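Local coordinates for protein predicted ATPase involved in replication control, Cdc46/Mcm family (Methanopyrus kandleri AV19, PDB 3F8T) that belongs to the MCM family, whose members bind ATP and single-stranded DNA and act as replicative helicases, an activity only inferred for this homolog, at residues L227-C232 / D260-R265; S237-V242 / N337-V342; R265-D270 / V297-G302; E453-L458 / I478-V483. The protein carries 2 engineered substitutions. All coordinates share one frame; numbering follows the deposited sequence.

Interaction 1: residues L227-C232 / D260-R265; sequences LQLFSC and DHLAPR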
loop_
_atom_site.group_PDB
_atom_site.type_symbol
_atom_site.label_atom_id
_atom_site.label_comp_id
_atom_site.label_asym_id
_atom_site.label_seq_id
_atom_site.Cartn_x
_atom_site.Cartn_y
_atom_site.Cartn_z
ATOM N N LEU A 227 -4.876 15.962 -3.289
ATOM C CA LEU A 227 -5.959 15.092 -3.737
ATOM C C LEU A 227 -5.411 13.762 -4.283
ATOM O O LEU A 227 -6.019 12.712 -4.123
ATOM C CB LEU A 227 -6.851 15.830 -4.751
ATOM C CG LEU A 227 -7.634 17.025 -4.161
ATOM C CD1 LEU A 227 -8.221 17.860 -5.269
ATOM C CD2 LEU A 227 -8.746 16.566 -3.198
ATOM N N GLN A 228 -4.248 13.790 -4.921
ATOM C CA GLN A 228 -3.610 12.513 -5.292
ATOM C C GLN A 228 -3.413 11.555 -4.090
ATOM O O GLN A 228 -3.737 10.367 -4.179
ATOM C CB GLN A 228 -2.289 12.736 -6.037
ATOM C CG GLN A 228 -1.591 11.412 -6.385
ATOM C CD GLN A 228 -0.285 11.629 -7.089
ATOM O OE1 GLN A 228 0.536 12.436 -6.648
ATOM N NE2 GLN A 228 -0.077 10.916 -8.207
ATOM N N LEU A 229 -2.920 12.078 -2.971
ATOM C CA LEU A 229 -2.775 11.261 -1.750
ATOM C C LEU A 229 -4.096 10.613 -1.352
ATOM O O LEU A 229 -4.143 9.427 -1.041
ATOM C CB LEU A 229 -2.238 12.091 -0.577
ATOM C CG LEU A 229 -0.732 12.411 -0.672
ATOM C CD1 LEU A 229 -0.392 13.535 0.323
ATOM C CD2 LEU A 229 0.128 11.186 -0.421
ATOM N N PHE A 230 -5.168 11.387 -1.441
ATOM C CA PHE A 230 -6.512 10.916 -1.095
ATOM C C PHE A 230 -7.169 10.039 -2.173
ATOM O O PHE A 230 -8.337 9.635 -2.038
ATOM C CB PHE A 230 -7.384 12.104 -0.699
ATOM C CG PHE A 230 -7.123 12.576 0.716
ATOM C CD1 PHE A 230 -6.109 13.497 0.986
ATOM C CD2 PHE A 230 -7.867 12.062 1.777
ATOM C CE1 PHE A 230 -5.854 13.906 2.293
ATOM C CE2 PHE A 230 -7.625 12.476 3.086
ATOM C CZ PHE A 230 -6.619 13.403 3.342
ATOM N N SER A 231 -6.415 9.732 -3.226
ATOM C CA SER A 231 -6.900 8.804 -4.254
ATOM C C SER A 231 -6.258 7.422 -4.119
ATOM O O SER A 231 -6.509 6.536 -4.940
ATOM C CB SER A 231 -6.629 9.363 -5.647
ATOM O OG SER A 231 -5.285 9.136 -6.010
ATOM N N CYS A 232 -5.407 7.248 -3.115
ATOM C CA CYS A 232 -4.680 5.999 -2.917
ATOM C C CYS A 232 -5.575 4.855 -2.418
ATOM O O CYS A 232 -5.592 4.540 -1.235
ATOM C CB CYS A 232 -3.514 6.218 -1.950
ATOM S SG CYS A 232 -2.132 7.084 -2.694
ATOM N N ASP A 260 8.157 10.870 2.156
ATOM C CA ASP A 260 8.758 10.739 3.478
ATOM C C ASP A 260 7.790 11.046 4.577
ATOM O O ASP A 260 7.866 10.433 5.624
ATOM C CB ASP A 260 9.969 11.659 3.635
ATOM C CG ASP A 260 11.151 11.210 2.795
ATOM O OD1 ASP A 260 11.101 10.114 2.181
ATOM O OD2 ASP A 260 12.109 11.989 2.717
ATOM N N HIS A 261 6.894 11.998 4.342
ATOM C CA HIS A 261 6.125 12.610 5.417
ATOM C C HIS A 261 4.631 12.439 5.344
ATOM O O HIS A 261 3.944 12.655 6.338
ATOM C CB HIS A 261 6.431 14.110 5.474
ATOM C CG HIS A 261 7.883 14.407 5.654
ATOM N ND1 HIS A 261 8.600 13.945 6.736
ATOM C CD2 HIS A 261 8.755 15.104 4.890
ATOM C CE1 HIS A 261 9.857 14.339 6.625
ATOM N NE2 HIS A 261 9.976 15.046 5.516
ATOM N N LEU A 262 4.116 12.071 4.171
ATOM C CA LEU A 262 2.671 12.075 3.987
ATOM C C LEU A 262 2.102 10.788 3.421
ATOM O O LEU A 262 1.018 10.369 3.834
ATOM C CB LEU A 262 2.238 13.258 3.115
ATOM C CG LEU A 262 2.303 14.602 3.843
ATOM C CD1 LEU A 262 2.089 15.719 2.852
ATOM C CD2 LEU A 262 1.273 14.649 4.973
ATOM N N ALA A 263 2.816 10.170 2.484
ATOM C CA ALA A 263 2.273 8.992 1.785
ATOM C C ALA A 263 1.965 7.824 2.747
ATOM O O ALA A 263 2.749 7.557 3.666
ATOM C CB ALA A 263 3.225 8.545 0.672
ATOM N N PRO A 264 0.824 7.120 2.531
ATOM C CA PRO A 264 0.438 5.954 3.347
ATOM C C PRO A 264 1.385 4.767 3.156
ATOM O O PRO A 264 1.513 3.897 4.044
ATOM C CB PRO A 264 -0.959 5.609 2.825
ATOM C CG PRO A 264 -1.012 6.152 1.443
ATOM C CD PRO A 264 -0.189 7.429 1.502
ATOM N N ARG A 265 2.053 4.777 2.000
ATOM C CA ARG A 265 2.953 3.728 1.550
ATOM C C ARG A 265 3.569 4.240 0.246
ATOM O O ARG A 265 2.943 5.027 -0.481
ATOM C CB ARG A 265 2.164 2.443 1.273
ATOM C CG ARG A 265 2.985 1.340 0.639
ATOM C CD ARG A 265 2.287 -0.013 0.794
ATOM N NE ARG A 265 2.852 -0.984 -0.132
ATOM C CZ ARG A 265 2.429 -2.239 -0.281
ATOM N NH1 ARG A 265 1.415 -2.693 0.441
ATOM N NH2 ARG A 265 3.017 -3.023 -1.184
#

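Interaction 2: residues S237-V242 / N337-V342; sequences SERLHV and NARCAV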
loop_
_atom_site.group_PDB
_atom_site.type_symbol
_atom_site.label_atom_id
_atom_site.label_comp_id
_atom_site.label_asym_id
_atom_site.label_seq_id
_atom_site.Cartn_x
_atom_site.Cartn_y
_atom_site.Cartn_z
ATOM N N SER A 237 -10.025 2.328 -10.908
ATOM C CA SER A 237 -10.387 3.549 -11.612
ATOM C C SER A 237 -10.302 4.824 -10.752
ATOM O O SER A 237 -10.607 5.901 -11.253
ATOM C CB SER A 237 -11.812 3.388 -12.150
ATOM O OG SER A 237 -12.691 3.057 -11.079
ATOM N N GLU A 238 -9.879 4.699 -9.486
ATOM C CA GLU A 238 -9.913 5.802 -8.490
ATOM C C GLU A 238 -8.632 6.619 -8.390
ATOM O O GLU A 238 -8.662 7.794 -7.996
ATOM C CB GLU A 238 -10.151 5.252 -7.080
ATOM C CG GLU A 238 -11.399 4.439 -6.918
ATOM C CD GLU A 238 -12.610 5.300 -6.996
ATOM O OE1 GLU A 238 -12.892 5.978 -5.992
ATOM O OE2 GLU A 238 -13.253 5.323 -8.072
ATOM N N ARG A 239 -7.513 5.967 -8.696
ATOM C CA ARG A 239 -6.195 6.514 -8.413
ATOM C C ARG A 239 -5.832 7.617 -9.405
ATOM O O ARG A 239 -6.121 7.491 -10.599
ATOM C CB ARG A 239 -5.166 5.379 -8.447
ATOM C CG ARG A 239 -5.384 4.358 -7.318
ATOM C CD ARG A 239 -4.349 3.254 -7.339
ATOM N NE ARG A 239 -4.441 2.409 -8.525
ATOM C CZ ARG A 239 -5.308 1.410 -8.673
ATOM N NH1 ARG A 239 -6.195 1.111 -7.713
ATOM N NH2 ARG A 239 -5.290 0.708 -9.789
ATOM N N LEU A 240 -5.191 8.675 -8.901
ATOM C CA LEU A 240 -4.782 9.817 -9.714
ATOM C C LEU A 240 -3.302 9.779 -10.014
ATOM O O LEU A 240 -2.491 9.455 -9.143
ATOM C CB LEU A 240 -5.112 11.148 -9.021
ATOM C CG LEU A 240 -6.582 11.589 -9.000
ATOM C CD1 LEU A 240 -6.859 12.441 -7.783
ATOM C CD2 LEU A 240 -6.918 12.348 -10.263
ATOM N N HIS A 241 -2.953 10.142 -11.246
ATOM C CA HIS A 241 -1.556 10.196 -11.679
ATOM C C HIS A 241 -1.212 11.616 -12.077
ATOM O O HIS A 241 -1.954 12.256 -12.837
ATOM C CB HIS A 241 -1.325 9.218 -12.831
ATOM C CG HIS A 241 -1.848 7.835 -12.546
ATOM N ND1 HIS A 241 -1.360 7.061 -11.515
ATOM C CD2 HIS A 241 -2.829 7.108 -13.129
ATOM C CE1 HIS A 241 -2.007 5.909 -11.485
ATOM N NE2 HIS A 241 -2.910 5.913 -12.447
ATOM N N VAL A 242 -0.112 12.113 -11.534
ATOM C CA VAL A 242 0.242 13.538 -11.643
ATOM C C VAL A 242 1.682 13.645 -12.130
ATOM O O VAL A 242 2.568 12.959 -11.617
ATOM C CB VAL A 242 0.050 14.298 -10.282
ATOM C CG1 VAL A 242 0.473 15.761 -10.397
ATOM C CG2 VAL A 242 -1.423 14.251 -9.810
ATOM N N ASN A 337 -0.018 -7.179 -8.265
ATOM C CA ASN A 337 -0.737 -5.945 -7.935
ATOM C C ASN A 337 0.274 -4.810 -7.854
ATOM O O ASN A 337 1.320 -4.940 -7.210
ATOM C CB ASN A 337 -1.464 -6.023 -6.595
ATOM C CG ASN A 337 -2.763 -6.814 -6.656
ATOM O OD1 ASN A 337 -3.051 -7.581 -5.737
ATOM N ND2 ASN A 337 -3.559 -6.612 -7.697
ATOM N N ALA A 338 -0.052 -3.717 -8.521
ATOM C CA ALA A 338 0.754 -2.511 -8.506
ATOM C C ALA A 338 -0.207 -1.337 -8.580
ATOM O O ALA A 338 -0.203 -0.561 -9.544
ATOM C CB ALA A 338 1.714 -2.507 -9.685
ATOM N N ARG A 339 -1.040 -1.225 -7.545
ATOM C CA ARG A 339 -2.135 -0.264 -7.520
ATOM C C ARG A 339 -1.610 1.006 -6.902
ATOM O O ARG A 339 -1.998 1.382 -5.792
ATOM C CB ARG A 339 -3.336 -0.827 -6.736
ATOM C CG ARG A 339 -3.952 -2.052 -7.433
ATOM C CD ARG A 339 -4.807 -2.925 -6.474
ATOM N NE ARG A 339 -4.019 -3.499 -5.381
ATOM C CZ ARG A 339 -4.508 -4.327 -4.455
ATOM N NH1 ARG A 339 -5.791 -4.709 -4.494
ATOM N NH2 ARG A 339 -3.718 -4.790 -3.494
ATOM N N CYS A 340 -0.703 1.652 -7.637
ATOM C CA CYS A 340 -0.012 2.846 -7.141
ATOM C C CYS A 340 -0.513 4.109 -7.838
ATOM O O CYS A 340 -0.979 4.060 -8.972
ATOM C CB CYS A 340 1.503 2.687 -7.329
ATOM S SG CYS A 340 2.037 2.227 -8.985
ATOM N N ALA A 341 -0.449 5.235 -7.140
ATOM C CA ALA A 341 -0.739 6.528 -7.749
ATOM C C ALA A 341 0.625 7.055 -8.190
ATOM O O ALA A 341 1.532 7.179 -7.368
ATOM C CB ALA A 341 -1.401 7.457 -6.711
ATOM N N VAL A 342 0.780 7.330 -9.481
ATOM C CA VAL A 342 2.080 7.710 -10.017
ATOM C C VAL A 342 2.283 9.229 -9.901
ATOM O O VAL A 342 1.535 10.018 -10.496
ATOM C CB VAL A 342 2.258 7.247 -11.466
ATOM C CG1 VAL A 342 3.560 7.822 -12.069
ATOM C CG2 VAL A 342 2.253 5.699 -11.535
HETATM O O HOH W 1 -2.693 2.529 -10.523
#

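Interaction 3: residues R265-D270 / V297-G302; sequences RGVYVD and VLADGG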
loop_
_atom_site.group_PDB
_atom_site.type_symbol
_atom_site.label_atom_id
_atom_site.label_comp_id
_atom_site.label_asym_id
_atom_site.label_seq_id
_atom_site.Cartn_x
_atom_site.Cartn_y
_atom_site.Cartn_z
ATOM N N ARG A 265 2.053 4.777 2.000
ATOM C CA ARG A 265 2.953 3.728 1.550
ATOM C C ARG A 265 3.569 4.240 0.246
ATOM O O ARG A 265 2.943 5.027 -0.481
ATOM C CB ARG A 265 2.164 2.443 1.273
ATOM C CG ARG A 265 2.985 1.340 0.639
ATOM C CD ARG A 265 2.287 -0.013 0.794
ATOM N NE ARG A 265 2.852 -0.984 -0.132
ATOM C CZ ARG A 265 2.429 -2.239 -0.281
ATOM N NH1 ARG A 265 1.415 -2.693 0.441
ATOM N NH2 ARG A 265 3.017 -3.023 -1.184
ATOM N N GLY A 266 4.773 3.808 -0.086
ATOM C CA GLY A 266 5.302 4.274 -1.366
ATOM C C GLY A 266 6.755 3.951 -1.591
ATOM O O GLY A 266 7.427 3.445 -0.683
ATOM N N VAL A 267 7.225 4.264 -2.802
ATOM C CA VAL A 267 8.610 4.046 -3.195
ATOM C C VAL A 267 9.038 5.195 -4.068
ATOM O O VAL A 267 8.289 5.637 -4.955
ATOM C CB VAL A 267 8.806 2.731 -4.028
ATOM C CG1 VAL A 267 10.292 2.498 -4.325
ATOM C CG2 VAL A 267 8.203 1.539 -3.298
ATOM N N TYR A 268 10.260 5.661 -3.822
ATOM C CA TYR A 268 10.884 6.647 -4.680
ATOM C C TYR A 268 11.860 5.967 -5.614
ATOM O O TYR A 268 12.644 5.129 -5.183
ATOM C CB TYR A 268 11.624 7.699 -3.841
ATOM C CG TYR A 268 12.448 8.662 -4.672
ATOM C CD1 TYR A 268 11.926 9.889 -5.076
ATOM C CD2 TYR A 268 13.756 8.335 -5.054
ATOM C CE1 TYR A 268 12.687 10.765 -5.847
ATOM C CE2 TYR A 268 14.509 9.193 -5.823
ATOM C CZ TYR A 268 13.984 10.401 -6.206
ATOM O OH TYR A 268 14.772 11.241 -6.962
ATOM N N VAL A 269 11.794 6.320 -6.897
ATOM C CA VAL A 269 12.841 5.957 -7.843
ATOM C C VAL A 269 13.263 7.146 -8.706
ATOM O O VAL A 269 12.447 8.000 -9.091
ATOM C CB VAL A 269 12.462 4.764 -8.782
ATOM C CG1 VAL A 269 12.254 3.468 -7.978
ATOM C CG2 VAL A 269 11.228 5.074 -9.665
ATOM N N ASP A 270 14.551 7.176 -9.008
ATOM C CA ASP A 270 15.060 8.003 -10.096
ATOM C C ASP A 270 15.002 7.072 -11.297
ATOM O O ASP A 270 15.752 6.098 -11.344
ATOM C CB ASP A 270 16.501 8.414 -9.776
ATOM C CG ASP A 270 17.160 9.218 -10.886
ATOM O OD1 ASP A 270 16.722 9.187 -12.050
ATOM O OD2 ASP A 270 18.146 9.896 -10.569
ATOM N N VAL A 297 5.307 -2.569 -7.734
ATOM C CA VAL A 297 4.733 -3.609 -6.872
ATOM C C VAL A 297 4.907 -3.253 -5.386
ATOM O O VAL A 297 3.971 -3.380 -4.596
ATOM C CB VAL A 297 5.347 -5.005 -7.224
ATOM C CG1 VAL A 297 4.818 -6.099 -6.302
ATOM C CG2 VAL A 297 5.006 -5.347 -8.677
ATOM N N LEU A 298 6.088 -2.785 -4.997
ATOM C CA LEU A 298 6.292 -2.389 -3.597
ATOM C C LEU A 298 5.483 -1.141 -3.215
ATOM O O LEU A 298 5.238 -0.888 -2.031
ATOM C CB LEU A 298 7.786 -2.194 -3.288
ATOM C CG LEU A 298 8.653 -3.461 -3.375
ATOM C CD1 LEU A 298 10.122 -3.081 -3.186
ATOM C CD2 LEU A 298 8.210 -4.474 -2.318
ATOM N N ALA A 299 5.058 -0.371 -4.218
ATOM C CA ALA A 299 4.253 0.851 -3.992
ATOM C C ALA A 299 2.747 0.562 -4.057
ATOM O O ALA A 299 1.932 1.481 -3.956
ATOM C CB ALA A 299 4.616 1.929 -5.039
ATOM N N ASP A 300 2.372 -0.705 -4.227
ATOM C CA ASP A 300 0.960 -1.090 -4.237
ATOM C C ASP A 300 0.193 -0.445 -3.080
ATOM O O ASP A 300 0.566 -0.578 -1.911
ATOM C CB ASP A 300 0.826 -2.628 -4.187
ATOM C CG ASP A 300 -0.631 -3.108 -4.235
ATOM O OD1 ASP A 300 -1.336 -2.791 -5.199
ATOM O OD2 ASP A 300 -1.057 -3.853 -3.321
ATOM N N GLY A 301 -0.877 0.268 -3.425
ATOM C CA GLY A 301 -1.720 0.939 -2.447
ATOM C C GLY A 301 -1.217 2.304 -1.991
ATOM O O GLY A 301 -1.791 2.915 -1.088
ATOM N N GLY A 302 -0.135 2.772 -2.589
ATOM C CA GLY A 302 0.433 4.058 -2.188
ATOM C C GLY A 302 0.940 4.856 -3.373
ATOM O O GLY A 302 0.391 4.764 -4.491
HETATM O O HOH W 2 -0.122 -4.737 -0.939
#

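Interaction 4: residues E453-L458 / I478-V483; sequences ESVERL and IAAELV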
loop_
_atom_site.group_PDB
_atom_site.type_symbol
_atom_site.label_atom_id
_atom_site.label_comp_id
_atom_site.label_asym_id
_atom_site.label_seq_id
_atom_site.Cartn_x
_atom_site.Cartn_y
_atom_site.Cartn_z
ATOM N N GLU A 453 -13.126 11.681 -16.645
ATOM C CA GLU A 453 -12.622 10.712 -15.670
ATOM C C GLU A 453 -11.761 11.373 -14.581
ATOM O O GLU A 453 -11.923 11.074 -13.391
ATOM C CB GLU A 453 -11.891 9.571 -16.395
ATOM C CG GLU A 453 -12.875 8.686 -17.193
ATOM C CD GLU A 453 -12.276 7.972 -18.404
ATOM O OE1 GLU A 453 -11.035 7.887 -18.519
ATOM O OE2 GLU A 453 -13.067 7.483 -19.253
ATOM N N SER A 454 -10.880 12.291 -14.971
ATOM C CA SER A 454 -10.001 12.961 -13.993
ATOM C C SER A 454 -10.781 13.829 -13.012
ATOM O O SER A 454 -10.522 13.800 -11.789
ATOM C CB SER A 454 -8.934 13.799 -14.698
ATOM O OG SER A 454 -8.119 12.958 -15.497
ATOM N N VAL A 455 -11.739 14.595 -13.533
ATOM C CA VAL A 455 -12.574 15.413 -12.651
ATOM C C VAL A 455 -13.293 14.518 -11.627
ATOM O O VAL A 455 -13.307 14.827 -10.432
ATOM C CB VAL A 455 -13.577 16.285 -13.435
ATOM C CG1 VAL A 455 -14.554 16.977 -12.478
ATOM C CG2 VAL A 455 -12.811 17.320 -14.230
ATOM N N GLU A 456 -13.858 13.408 -12.092
ATOM C CA GLU A 456 -14.570 12.497 -11.191
ATOM C C GLU A 456 -13.648 11.924 -10.111
ATOM O O GLU A 456 -14.021 11.889 -8.942
ATOM C CB GLU A 456 -15.300 11.374 -11.966
ATOM C CG GLU A 456 -15.893 10.306 -11.047
ATOM C CD GLU A 456 -17.259 9.768 -11.486
ATOM O OE1 GLU A 456 -17.820 10.208 -12.509
ATOM O OE2 GLU A 456 -17.761 8.870 -10.786
ATOM N N ARG A 457 -12.450 11.489 -10.505
ATOM C CA ARG A 457 -11.450 10.991 -9.551
ATOM C C ARG A 457 -11.049 12.028 -8.528
ATOM O O ARG A 457 -10.947 11.718 -7.334
ATOM C CB ARG A 457 -10.195 10.526 -10.282
ATOM C CG ARG A 457 -10.373 9.224 -11.018
ATOM C CD ARG A 457 -9.069 8.844 -11.747
ATOM N NE ARG A 457 -9.362 7.865 -12.795
ATOM C CZ ARG A 457 -9.140 8.037 -14.096
ATOM N NH1 ARG A 457 -8.577 9.144 -14.565
ATOM N NH2 ARG A 457 -9.472 7.077 -14.941
ATOM N N LEU A 458 -10.798 13.254 -8.994
ATOM C CA LEU A 458 -10.419 14.336 -8.088
ATOM C C LEU A 458 -11.542 14.688 -7.124
ATOM O O LEU A 458 -11.280 15.032 -5.959
ATOM C CB LEU A 458 -9.989 15.578 -8.867
ATOM C CG LEU A 458 -8.630 15.520 -9.576
ATOM C CD1 LEU A 458 -8.624 16.501 -10.760
ATOM C CD2 LEU A 458 -7.537 15.882 -8.563
ATOM N N ILE A 478 -14.250 21.897 -7.209
ATOM C CA ILE A 478 -12.832 21.943 -6.859
ATOM C C ILE A 478 -11.996 21.141 -7.861
ATOM O O ILE A 478 -10.964 21.612 -8.346
ATOM C CB ILE A 478 -12.609 21.407 -5.435
ATOM C CG1 ILE A 478 -13.085 22.424 -4.407
ATOM C CG2 ILE A 478 -11.124 21.025 -5.208
ATOM C CD1 ILE A 478 -13.231 21.818 -3.000
ATOM N N ALA A 479 -12.450 19.921 -8.144
ATOM C CA ALA A 479 -11.842 19.043 -9.154
ATOM C C ALA A 479 -11.749 19.711 -10.548
ATOM O O ALA A 479 -10.688 19.712 -11.190
ATOM C CB ALA A 479 -12.636 17.755 -9.231
ATOM N N ALA A 480 -12.857 20.288 -10.999
ATOM C CA ALA A 480 -12.926 20.912 -12.319
ATOM C C ALA A 480 -11.989 22.105 -12.436
ATOM O O ALA A 480 -11.365 22.294 -13.477
ATOM C CB ALA A 480 -14.361 21.350 -12.619
ATOM N N GLU A 481 -11.885 22.905 -11.374
ATOM C CA GLU A 481 -10.951 24.044 -11.357
ATOM C C GLU A 481 -9.510 23.578 -11.563
ATOM O O GLU A 481 -8.742 24.218 -12.272
ATOM C CB GLU A 481 -11.077 24.823 -10.045
ATOM C CG GLU A 481 -10.392 26.197 -10.044
ATOM C CD GLU A 481 -8.927 26.168 -9.599
ATOM O OE1 GLU A 481 -8.564 25.373 -8.693
ATOM O OE2 GLU A 481 -8.136 26.964 -10.156
ATOM N N LEU A 482 -9.145 22.448 -10.960
ATOM C CA LEU A 482 -7.785 21.913 -11.141
ATOM C C LEU A 482 -7.531 21.377 -12.533
ATOM O O LEU A 482 -6.453 21.591 -13.081
ATOM C CB LEU A 482 -7.481 20.820 -10.113
ATOM C CG LEU A 482 -7.441 21.288 -8.654
ATOM C CD1 LEU A 482 -7.345 20.079 -7.729
ATOM C CD2 LEU A 482 -6.320 22.291 -8.363
ATOM N N VAL A 483 -8.508 20.672 -13.107
ATOM C CA VAL A 483 -8.355 20.157 -14.469
ATOM C C VAL A 483 -8.270 21.340 -15.439
ATOM O O VAL A 483 -7.374 21.385 -16.289
ATOM C CB VAL A 483 -9.473 19.134 -14.868
ATOM C CG1 VAL A 483 -9.370 18.753 -16.362
ATOM C CG2 VAL A 483 -9.366 17.875 -14.023
#

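Interaction 1: residues L227-C232 / D260-R265
Gln-228 O, the carbonyl next to the Leu-229 that reaches over to Leu-262, is gripped twice by Ser-231: OG donates to it at 2.7 Å, in the carbonyl plane and on a lone pair, and Ser-231 N donates to the same oxygen at 2.9 Å. These bonds, with the type I turn from Leu-229 to Cys-232, shape the chain at the end of helix 219-229. Leu-229 has CG anti to its carbonyl carbon (chi1 -75°), and its methyls divide the work across the contact. CD1 lies 3.8 Å from Leu-262 CB, the two side chains crossing at about a right angle, while CD2 sits 3.8 Å from Ala-263 CA and also meets Pro-264 CD. Farther on, Cys-232 CB touches Pro-264 CG at 4.2 Å. Ile-303 of strand 303-307 packs on Leu-229, Cys-232 and Ala-263. An alanine at Leu-229 would probably open a gap beside Leu-262, Ala-263 and Pro-264, since both methyls that meet them would be gone. In this part of the P-loop domain, helix 219-229 is joined to the chain leaving helix 248-261 chiefly by apolar side-chain contacts; no hydrogen bond crosses between 227-232 and 260-265, which implies cohesion by apolar burial.

Interaction 2: residues S237-V242 / N337-V342
Residues 239-242 and 339-342 run in nearly the same direction, 14° apart, with the CA atoms of His-241 and Val-342 4.7 Å from each other, and Val-242 N donates to Val-342 O at 2.9 Å. The next link uses a side chain: Val-342 N donates to His-241 ND1 at 3.0 Å, nearly straight (171°) and within the ring plane. His-241 NE2 bonds to Met-324 O, so both ring nitrogens are engaged, consistent with a neutral ring protonated on NE2. Cys-340 O also lies at the ring's edge. Arg-239 bends at chi3 (-66°), which sets NE, and one guanidinium face covers Arg-339 CB, with CZ 3.6 Å from that carbon. Water 1 accepts from Arg-239 NE at 2.7 Å and lies 2.8 Å from Cys-340 O, to which it can donate, while Arg-239 NH1 is held by Gly-234 O and Val-233 O. The Arg-339 charge is directed to Asp-300 instead. An alanine at Arg-239 would probably leave Gly-234 O, Val-233 O and water 1 without this donor and uncover Arg-339 CB. Strand 242-245 thus begins its pairing with strand 341-346, neighbours in a parallel sheet ordered 2-3-4-1-5, as in the core of AAA+ P-loop ATPases.

Interaction 3: residues R265-D270 / V297-G302
Arg-265 reaches across to Leu-298 and Asp-300 with a fully extended side chain: CG is anti to the backbone N (chi1 173°), and the chain stays straight from CG to NE. Its NE donates to Leu-298 O at 3.1 Å with an N-H...O angle of 157°. The oxygen lies at the guanidinium edge, close to its plane, whereas NE stands 40° out of the plane of the Leu-298 carbonyl. NH2 adds a weak bond to the same oxygen. Asp-300 O approaches from another direction, over one guanidinium face; it is 2.9 Å from NE, but the angle is too poor for a hydrogen bond. The outer nitrogens have further partners, NH1 with Pro-182 O and NH2 with Gly-158 O. Water 2 accepts a hydrogen bond from Arg-265 NH1 at 2.9 Å and donates one to Asp-300 OD2 at 2.7 Å, while Asp-300 OD1 pairs with Arg-339.

The contact brings strand 266-270 against the end of the connection that leads to the adjacent parallel strand 303-307; in that connection short helices flank the hairpin 281-293, consistent with the helix-2 insert of MCM proteins.

Beyond the arginine, Val-267 has CG2 anti to its carbonyl carbon, and this methyl touches Leu-298 CB at 3.8 Å and Ala-299 CB at 4.0 Å. The type II turn from Ala-299 to Gly-302 takes a positive phi at Gly-301. Gly-302 CA makes a C-H...O contact with Arg-265 O at 3.2 Å, and a side chain at Gly-302 would collide with that oxygen.

Interaction 4: residues E453-L458 / I478-V483
Leu-458 and Ala-479 meet at the tightest carbon pair of the contact, CB to CB at 3.4 Å, closer than usual van der Waals contact. Ala-479 CB also lies 3.2 Å from Val-455 O, so its methyl sits directly against the backbone of the partner helix. Val-455 splits its branches: CG1 lies 3.9 Å from Ala-479 CB, while CG2, anti to the carbonyl carbon, presses on Val-483 CG2 at 3.5 Å, the two valines crossing at about a right angle. The same Val-483 CG2 takes Leu-458 CD1 at 3.6 Å. Leu-458 CD2 approaches Leu-482 CD1 more loosely.

With the small Ala-479 facing the partner helix, the axes of segments 453-458 and 478-483 come within 8.2 Å, at 134° between their N-to-C directions. Helices 449-465 and 473-489 pack in this way within the AAA-lid domain, a helical bundle.

Around this apolar shell, Trp-426 of helix 417-439 lies against Val-455 and Ala-480, and Leu-423 of the same helix adds to the cover on Val-455. The helix carrying Val-455 is also tied by polar groups to Asp-372, whose OD1 takes a hydrogen bond with Ser-454 OG and a salt bridge with Arg-457 NH1.

In the fold
Interactions 1, 2 and 3 lie close together in the P-loop domain, their centres 10 to 11 Å apart, and interactions 2 and 3 reach the same parallel sheet. Interaction 3 is nested within the loop that interaction 2 closes; the segments of 1 and 2 alternate along the chain, and interactions 1 and 3 share Arg-265. Ser-231 OG with Leu-240 N joins 1 to 2; the Arg-339 to Asp-300 salt bridge and the Ala-341 N to Gly-302 O hydrogen bond join 2 to 3. Interaction 4, last in sequence, belongs to the lid; the centres of interactions 1 and 4 are about 17 Å apart. Leu-227 packs on Leu-482, and Ser-237 O meets Arg-457 NE, so segments 227-232 and 237-242 lie against the lid helices, joining lid and P-loop domain.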